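Local coordinates for protein superoxide dismutase (Acidilobus saccharovorans, PDB 4FFK) that catalyses, as an iron superoxide dismutase, the conversion of superoxide into molecular oxygen and hydrogen peroxide, at residues H89-L94 / L158-H163; P33-E38 / L97-K102; I172-V177 / Q213-T218. All blocks are in the same frame, centred on the assembly; numbering follows the deposited sequence.

Contact 1 (H89-L94 / L158-H163); sequences HILHTL and LQVEKH. With FE (Fe (III) ion), chain B.
An iron-binding ring, His92, and a ring that does not bind iron, His163, meet carbon to carbon. CE1 of His163 lies at the edge of the His92 ring, 3.7 Å from CE1 of His92. The side chains cross at about a right angle and the ring planes differ by 79°. No hydrogen bond crosses between the segments.

NE2 of His92 is bonded to the iron at 2.1 Å. Its other nitrogen, ND1, is hydrogen-bonded to the carbonyl O of Gly88. That bond helps fix the rotation of the ring and probably makes NE2 a better donor to the metal. His43, Asp178 and His182 supply the other protein ligands. Water 1 is bound to the iron at 2.0 Å and lies in the plane of the His163 ring, at its edge, with the water O 3.4 Å from His163 CE1. His163 is therefore second shell: it borders the metal-bound water without binding iron. ND1 of His163 is hydrogen-bonded to Trp143 NE1.

Beside the rings, Leu91 reaches from the helix toward His163 and Val160. Its chi1 of -69° sets CG anti to the carbonyl carbon and sends CD1 across to His163 O at 3.8 Å. The same CD1 is 4.5 Å from Val160 CG1. His163 O is also hydrogen-bonded to Thr168 OG1 of the second subunit, so this corner lies at a subunit interface. This pairing of a ligand-bearing helix with the end of a strand and the turn after it belongs to the iron site of the Fe/Mn superoxide dismutase fold, between its two domains.

Contact 2 (P33-E38 / L97-K102); sequences PIISAE and LNMAPK
Ile35 and Met99 start with similar torsions and run out toward each other. Ile35 has CG1 anti to its carbonyl carbon (chi1 -60°) and then runs out straight, so CD1 is the part that reaches across. Met99 is extended as far as SD and bends only at chi3 (-64°), which turns CE aside, so that SD is the nearer atom to the isoleucine. Ile35 CD1 touches Met99 SD at 3.7 Å and CE at 4.2 Å. The two side chains cross at about a right angle. Leu31, Tyr26 and Trp199 also pack on Met99. The side chain of Met99 is about 9 Å from the bound iron.

A second patch lies toward the surface. Ile34 CD1 fits against the bend of Lys102, 3.7 Å from CG and 3.7 Å from CE. The bent lysine chain puts both carbons on the methyl. Pro33, which follows a cis peptide bond, adds CD at 4.0 Å from Lys102 CG.

The patches join the loop leading into helix 37-66 to the loop that follows helix 75-97. Ser36 is the N-cap of helix 37-66, and its OG caps Thr39 N. Tyr188 OH is hydrogen-bonded to Ile34 O from the same chain.

No hydrogen bond or salt bridge crosses between the segments. The lysine contributes methylene carbons here, not its charge, and Met99 contributes its thioether end. Cohesion across this contact thus probably rests on van der Waals contact and, in the buried inner part, on the hydrophobic effect, while Pro33 and Lys102 are exposed.

Contact 3 (I172-V177 / Q213-T218); sequences IPLLAV and QKALNT
Strand 172-177 passes the C-terminal end of helix 205-216, with Ile172 CA and Ala215 CA 6.7 Å apart. The two belong to the alpha/beta C-terminal part of the Fe/Mn superoxide dismutase fold. The strand is an outer one of the antiparallel sheet in this chain. A classic beta bulge interrupts it, because Leu174 and Leu175 both face Leu146 of strand 142-148.

Ala215 is the centre of the contact. Its small CB points at the strand and receives two branches of Ile172, CG2 at 3.7 Å and CD1 at 4.0 Å. Leu174 reaches the same methyl from further along the strand, with CD2 4.1 Å away. Val208 and Tyr212 of the helix also pack on Leu174, and Tyr148 touches Ala215. The contact is mainly apolar, with no hydrogen bond between the segments. The second subunit comes near as well: its Leu221 packs on Ile172 and its Pro219 on Thr218.

The chain leaves the helix at Asn217. Ala215 O then takes two bonds from Thr218, one from N at 3.1 Å and one from OG1 at 2.8 Å. A chi1 of 61° tucks OG1 between the backbone N and the carbonyl carbon. The hydroxyl stands 16° out of the carbonyl plane of Ala215. On the strand-facing side, that same OG1 meets Ile172 CD1 tip to tip at 3.5 Å.

Overall arrangement
The chain first lays down 33-38, then runs through helix 37-66 and back along helix 75-97. That second helix carries 89-94, and 97-102 follows at its end. Contact 2 closes this helical hairpin loop. Contact 1 crosses it: it opens at 89-94, inside that loop, and closes only at 158-163, on the sheet. It therefore ties the hairpin to the C-terminal part. Contact 3 comes later in series, closing the loop from strand 172-178 to helix 205-216. Leu94 packs on Pro173 and Ala176, joining contacts 1 and 3. Asn98 joins contacts 2 and 3 through probable hydrogen bonds to Ala176 N and Leu174 O.

Contact 1 (H89-L94 / L158-H163)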
# COMPACT_ATOMS: atom_id res chain seq x y z
N HIS A 89 -2.67 -9.37 -14.88
CA HIS A 89 -3.29 -10.05 -16.05
C HIS A 89 -4.54 -9.40 -16.59
O HIS A 89 -4.64 -9.11 -17.80
CB HIS A 89 -3.59 -11.49 -15.61
CG HIS A 89 -4.25 -12.33 -16.64
ND1 HIS A 89 -4.02 -12.18 -17.98
CD2 HIS A 89 -5.13 -13.35 -16.51
CE1 HIS A 89 -4.73 -13.08 -18.65
NE2 HIS A 89 -5.43 -13.78 -17.77
N ILE A 90 -5.48 -9.10 -15.72
CA ILE A 90 -6.74 -8.62 -16.16
C ILE A 90 -6.61 -7.21 -16.68
O ILE A 90 -7.24 -6.84 -17.66
CB ILE A 90 -7.84 -8.68 -15.10
CG1 ILE A 90 -7.53 -7.71 -13.93
CG2 ILE A 90 -8.18 -10.12 -14.76
CD1 ILE A 90 -8.43 -7.93 -12.74
N LEU A 91 -5.77 -6.41 -16.03
CA LEU A 91 -5.63 -5.04 -16.47
C LEU A 91 -4.87 -4.96 -17.78
O LEU A 91 -5.17 -4.10 -18.62
CB LEU A 91 -4.96 -4.19 -15.39
CG LEU A 91 -5.91 -4.02 -14.20
CD1 LEU A 91 -5.06 -3.28 -13.12
CD2 LEU A 91 -7.14 -3.20 -14.63
N HIS A 92 -3.89 -5.85 -17.99
CA HIS A 92 -3.19 -5.81 -19.29
C HIS A 92 -4.12 -6.26 -20.35
O HIS A 92 -4.14 -5.66 -21.44
CB HIS A 92 -1.93 -6.64 -19.30
CG HIS A 92 -0.82 -5.94 -18.62
ND1 HIS A 92 -0.65 -5.98 -17.25
CD2 HIS A 92 0.14 -5.13 -19.10
CE1 HIS A 92 0.37 -5.21 -16.92
NE2 HIS A 92 0.88 -4.69 -18.03
N THR A 93 -4.86 -7.32 -20.06
CA THR A 93 -5.84 -7.81 -21.00
C THR A 93 -6.79 -6.70 -21.47
O THR A 93 -7.03 -6.55 -22.67
CB THR A 93 -6.61 -8.94 -20.42
OG1 THR A 93 -5.68 -9.97 -20.11
CG2 THR A 93 -7.64 -9.41 -21.44
N LEU A 94 -7.32 -5.93 -20.53
CA LEU A 94 -8.14 -4.75 -20.82
C LEU A 94 -7.36 -3.74 -21.64
O LEU A 94 -7.81 -3.27 -22.72
CB LEU A 94 -8.58 -4.10 -19.51
CG LEU A 94 -9.46 -2.87 -19.60
CD1 LEU A 94 -10.71 -3.20 -20.42
CD2 LEU A 94 -9.86 -2.45 -18.18
N LEU A 158 -10.74 5.92 -11.79
CA LEU A 158 -9.95 5.33 -10.70
C LEU A 158 -8.47 5.47 -10.99
O LEU A 158 -8.04 5.43 -12.13
CB LEU A 158 -10.23 3.84 -10.64
CG LEU A 158 -11.75 3.55 -10.69
CD1 LEU A 158 -11.85 2.06 -10.61
CD2 LEU A 158 -12.51 4.23 -9.63
N GLN A 159 -7.68 5.50 -9.91
CA GLN A 159 -6.30 5.10 -10.09
C GLN A 159 -6.08 3.74 -9.52
O GLN A 159 -6.76 3.31 -8.58
CB GLN A 159 -5.39 6.01 -9.31
CG GLN A 159 -5.35 7.44 -9.89
CD GLN A 159 -4.33 8.24 -9.19
OE1 GLN A 159 -4.16 8.12 -8.01
NE2 GLN A 159 -3.61 9.11 -9.92
N VAL A 160 -5.03 3.12 -10.00
CA VAL A 160 -4.60 1.88 -9.41
C VAL A 160 -3.13 2.05 -9.19
O VAL A 160 -2.45 2.66 -10.01
CB VAL A 160 -4.77 0.67 -10.40
CG1 VAL A 160 -4.37 -0.59 -9.62
CG2 VAL A 160 -6.21 0.57 -10.88
N GLU A 161 -2.61 1.67 -8.02
CA GLU A 161 -1.14 1.60 -7.90
C GLU A 161 -0.72 0.15 -7.90
O GLU A 161 -1.49 -0.69 -7.48
CB GLU A 161 -0.70 2.29 -6.63
CG GLU A 161 -0.83 3.82 -6.75
CD GLU A 161 -0.53 4.47 -5.43
OE1 GLU A 161 0.18 3.94 -4.55
OE2 GLU A 161 -1.06 5.57 -5.27
N LYS A 162 0.44 -0.14 -8.48
CA LYS A 162 0.73 -1.54 -8.90
C LYS A 162 -0.50 -2.01 -9.69
O LYS A 162 -1.06 -1.25 -10.49
CB LYS A 162 1.00 -2.39 -7.64
CG LYS A 162 2.25 -1.96 -6.93
CD LYS A 162 2.36 -2.62 -5.54
CE LYS A 162 2.56 -4.10 -5.68
NZ LYS A 162 2.61 -4.76 -4.28
N HIS A 163 -0.97 -3.25 -9.53
CA HIS A 163 -2.19 -3.66 -10.17
C HIS A 163 -3.26 -3.85 -9.16
O HIS A 163 -4.34 -4.32 -9.51
CB HIS A 163 -1.98 -5.04 -10.82
CG HIS A 163 -0.79 -5.08 -11.72
ND1 HIS A 163 -0.57 -4.13 -12.70
CD2 HIS A 163 0.25 -5.96 -11.78
CE1 HIS A 163 0.55 -4.43 -13.34
NE2 HIS A 163 1.08 -5.52 -12.79
FE FE B . 2.10 -3.03 -18.03
O HOH W 1 1.77 -2.71 -16.03

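Contact 2 (P33-E38 / L97-K102)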
# COMPACT_ATOMS: atom_id res chain seq x y z
N PRO A 33 3.08 4.97 -34.67
CA PRO A 33 4.31 5.23 -33.97
C PRO A 33 4.09 5.53 -32.46
O PRO A 33 5.01 5.93 -31.78
CB PRO A 33 4.82 6.49 -34.67
CG PRO A 33 3.53 7.25 -34.94
CD PRO A 33 2.48 6.22 -35.20
N ILE A 34 2.87 5.32 -31.96
CA ILE A 34 2.55 5.73 -30.56
C ILE A 34 3.15 4.75 -29.56
O ILE A 34 3.77 5.16 -28.59
CB ILE A 34 1.06 5.90 -30.35
CG1 ILE A 34 0.58 7.05 -31.24
CG2 ILE A 34 0.75 6.27 -28.91
CD1 ILE A 34 -0.93 7.13 -31.32
N ILE A 35 2.96 3.48 -29.83
CA ILE A 35 3.59 2.48 -29.05
C ILE A 35 4.30 1.53 -29.99
O ILE A 35 3.66 1.01 -30.91
CB ILE A 35 2.58 1.71 -28.21
CG1 ILE A 35 1.83 2.66 -27.25
CG2 ILE A 35 3.31 0.53 -27.47
CD1 ILE A 35 0.70 1.94 -26.44
N SER A 36 5.58 1.31 -29.71
CA SER A 36 6.43 0.53 -30.59
C SER A 36 6.14 -0.95 -30.56
O SER A 36 5.64 -1.49 -29.59
CB SER A 36 7.92 0.80 -30.35
OG SER A 36 8.44 0.32 -29.12
N ALA A 37 6.44 -1.61 -31.68
CA ALA A 37 6.41 -3.03 -31.70
C ALA A 37 7.24 -3.59 -30.57
O ALA A 37 6.85 -4.60 -30.02
CB ALA A 37 6.99 -3.57 -33.05
N GLU A 38 8.39 -2.99 -30.34
CA GLU A 38 9.31 -3.41 -29.32
C GLU A 38 8.62 -3.34 -27.97
O GLU A 38 8.64 -4.30 -27.21
CB GLU A 38 10.54 -2.55 -29.30
CG GLU A 38 11.61 -3.09 -28.36
CD GLU A 38 12.78 -2.24 -28.26
OE1 GLU A 38 12.92 -1.31 -29.06
OE2 GLU A 38 13.61 -2.45 -27.37
N LEU A 97 -7.01 -4.56 -25.28
CA LEU A 97 -8.34 -4.56 -25.92
C LEU A 97 -8.82 -3.14 -26.15
O LEU A 97 -9.56 -2.83 -27.13
CB LEU A 97 -9.35 -5.35 -25.09
CG LEU A 97 -9.13 -6.87 -25.08
CD1 LEU A 97 -10.05 -7.47 -24.01
CD2 LEU A 97 -9.41 -7.52 -26.51
N ASN A 98 -8.38 -2.25 -25.29
CA ASN A 98 -8.78 -0.88 -25.35
C ASN A 98 -8.07 -0.07 -26.44
O ASN A 98 -8.34 1.09 -26.58
CB ASN A 98 -8.41 -0.19 -24.03
CG ASN A 98 -9.30 -0.56 -22.86
OD1 ASN A 98 -8.87 -0.43 -21.71
ND2 ASN A 98 -10.55 -0.96 -23.12
N MET A 99 -7.10 -0.67 -27.10
CA MET A 99 -6.37 -0.01 -28.14
C MET A 99 -6.66 -0.64 -29.52
O MET A 99 -7.14 -1.79 -29.64
CB MET A 99 -4.90 -0.01 -27.84
CG MET A 99 -4.62 0.87 -26.60
SD MET A 99 -2.91 0.98 -26.25
CE MET A 99 -2.43 -0.73 -25.83
N ALA A 100 -6.41 0.16 -30.54
CA ALA A 100 -6.66 -0.28 -31.91
C ALA A 100 -5.66 0.47 -32.77
O ALA A 100 -5.30 1.61 -32.44
CB ALA A 100 -8.11 0.03 -32.34
N PRO A 101 -5.21 -0.16 -33.87
CA PRO A 101 -4.26 0.44 -34.82
C PRO A 101 -4.44 1.95 -34.94
O PRO A 101 -5.60 2.45 -34.93
CB PRO A 101 -4.63 -0.25 -36.12
CG PRO A 101 -4.95 -1.62 -35.69
CD PRO A 101 -5.73 -1.44 -34.40
N LYS A 102 -3.31 2.65 -35.05
CA LYS A 102 -3.28 4.11 -35.05
C LYS A 102 -4.32 4.68 -36.01
O LYS A 102 -4.92 5.74 -35.76
CB LYS A 102 -1.89 4.63 -35.44
CG LYS A 102 -1.52 5.99 -34.79
CD LYS A 102 -1.93 7.24 -35.57
CE LYS A 102 -2.30 8.35 -34.58
NZ LYS A 102 -2.18 9.74 -35.09

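Contact 3 (I172-V177 / Q213-T218)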
# COMPACT_ATOMS: atom_id res chain seq x y z
N ILE A 172 -16.52 -1.53 -12.39
CA ILE A 172 -16.25 -2.28 -13.59
C ILE A 172 -15.38 -1.42 -14.50
O ILE A 172 -15.80 -0.37 -14.96
CB ILE A 172 -17.59 -2.62 -14.32
CG1 ILE A 172 -18.54 -3.35 -13.32
CG2 ILE A 172 -17.35 -3.32 -15.69
CD1 ILE A 172 -19.84 -3.85 -13.93
N PRO A 173 -14.14 -1.87 -14.73
CA PRO A 173 -13.22 -1.04 -15.52
C PRO A 173 -13.68 -1.15 -16.96
O PRO A 173 -13.98 -2.24 -17.41
CB PRO A 173 -11.88 -1.76 -15.36
CG PRO A 173 -12.30 -3.25 -15.03
CD PRO A 173 -13.51 -3.04 -14.10
N LEU A 174 -13.70 -0.02 -17.64
CA LEU A 174 -14.06 -0.01 -19.05
C LEU A 174 -12.86 0.24 -19.91
O LEU A 174 -12.74 -0.33 -21.02
CB LEU A 174 -15.08 1.09 -19.33
CG LEU A 174 -16.28 1.02 -18.39
CD1 LEU A 174 -17.26 2.17 -18.60
CD2 LEU A 174 -16.94 -0.31 -18.56
N LEU A 175 -11.98 1.11 -19.42
CA LEU A 175 -10.88 1.60 -20.22
C LEU A 175 -9.75 1.80 -19.24
O LEU A 175 -9.99 2.26 -18.15
CB LEU A 175 -11.27 2.96 -20.81
CG LEU A 175 -10.15 3.79 -21.42
CD1 LEU A 175 -9.54 3.06 -22.65
CD2 LEU A 175 -10.74 5.14 -21.76
N ALA A 176 -8.56 1.43 -19.62
CA ALA A 176 -7.46 1.49 -18.67
C ALA A 176 -6.24 1.89 -19.43
O ALA A 176 -6.02 1.43 -20.56
CB ALA A 176 -7.29 0.12 -18.00
N VAL A 177 -5.43 2.74 -18.83
CA VAL A 177 -4.13 3.03 -19.41
C VAL A 177 -3.09 2.62 -18.36
O VAL A 177 -3.19 3.00 -17.21
CB VAL A 177 -3.98 4.51 -19.81
CG1 VAL A 177 -4.32 5.46 -18.66
CG2 VAL A 177 -2.59 4.78 -20.36
N GLN A 213 -21.58 -1.40 -22.51
CA GLN A 213 -22.89 -2.03 -22.72
C GLN A 213 -23.06 -3.24 -21.82
O GLN A 213 -24.09 -3.33 -21.14
CB GLN A 213 -23.16 -2.38 -24.19
CG GLN A 213 -23.34 -1.15 -25.07
CD GLN A 213 -24.58 -0.35 -24.73
OE1 GLN A 213 -25.52 -0.85 -24.13
NE2 GLN A 213 -24.59 0.92 -25.12
N LYS A 214 -22.08 -4.14 -21.83
CA LYS A 214 -22.02 -5.30 -20.92
C LYS A 214 -22.14 -4.88 -19.46
O LYS A 214 -22.89 -5.49 -18.70
CB LYS A 214 -20.73 -6.09 -21.08
CG LYS A 214 -20.74 -7.21 -22.09
CD LYS A 214 -19.94 -6.82 -23.31
CE LYS A 214 -18.63 -7.56 -23.40
NZ LYS A 214 -18.87 -8.92 -23.92
N ALA A 215 -21.40 -3.84 -19.07
CA ALA A 215 -21.45 -3.33 -17.68
C ALA A 215 -22.85 -2.87 -17.30
O ALA A 215 -23.35 -3.17 -16.21
CB ALA A 215 -20.45 -2.20 -17.47
N LEU A 216 -23.47 -2.11 -18.21
CA LEU A 216 -24.82 -1.59 -18.01
C LEU A 216 -25.85 -2.70 -17.76
O LEU A 216 -26.84 -2.48 -17.05
CB LEU A 216 -25.25 -0.78 -19.24
CG LEU A 216 -24.71 0.63 -19.33
CD1 LEU A 216 -25.06 1.19 -20.71
CD2 LEU A 216 -25.25 1.52 -18.20
N ASN A 217 -25.59 -3.86 -18.34
CA ASN A 217 -26.45 -5.06 -18.24
C ASN A 217 -25.93 -6.16 -17.28
O ASN A 217 -26.36 -7.32 -17.35
CB ASN A 217 -26.68 -5.64 -19.64
CG ASN A 217 -27.90 -5.03 -20.34
OD1 ASN A 217 -28.11 -3.80 -20.36
ND2 ASN A 217 -28.73 -5.91 -20.90
N THR A 218 -24.99 -5.82 -16.41
CA THR A 218 -24.61 -6.73 -15.34
C THR A 218 -25.58 -6.52 -14.17
O THR A 218 -25.95 -5.38 -13.85
CB THR A 218 -23.18 -6.50 -14.84
OG1 THR A 218 -23.06 -5.16 -14.31
CG2 THR A 218 -22.17 -6.74 -15.96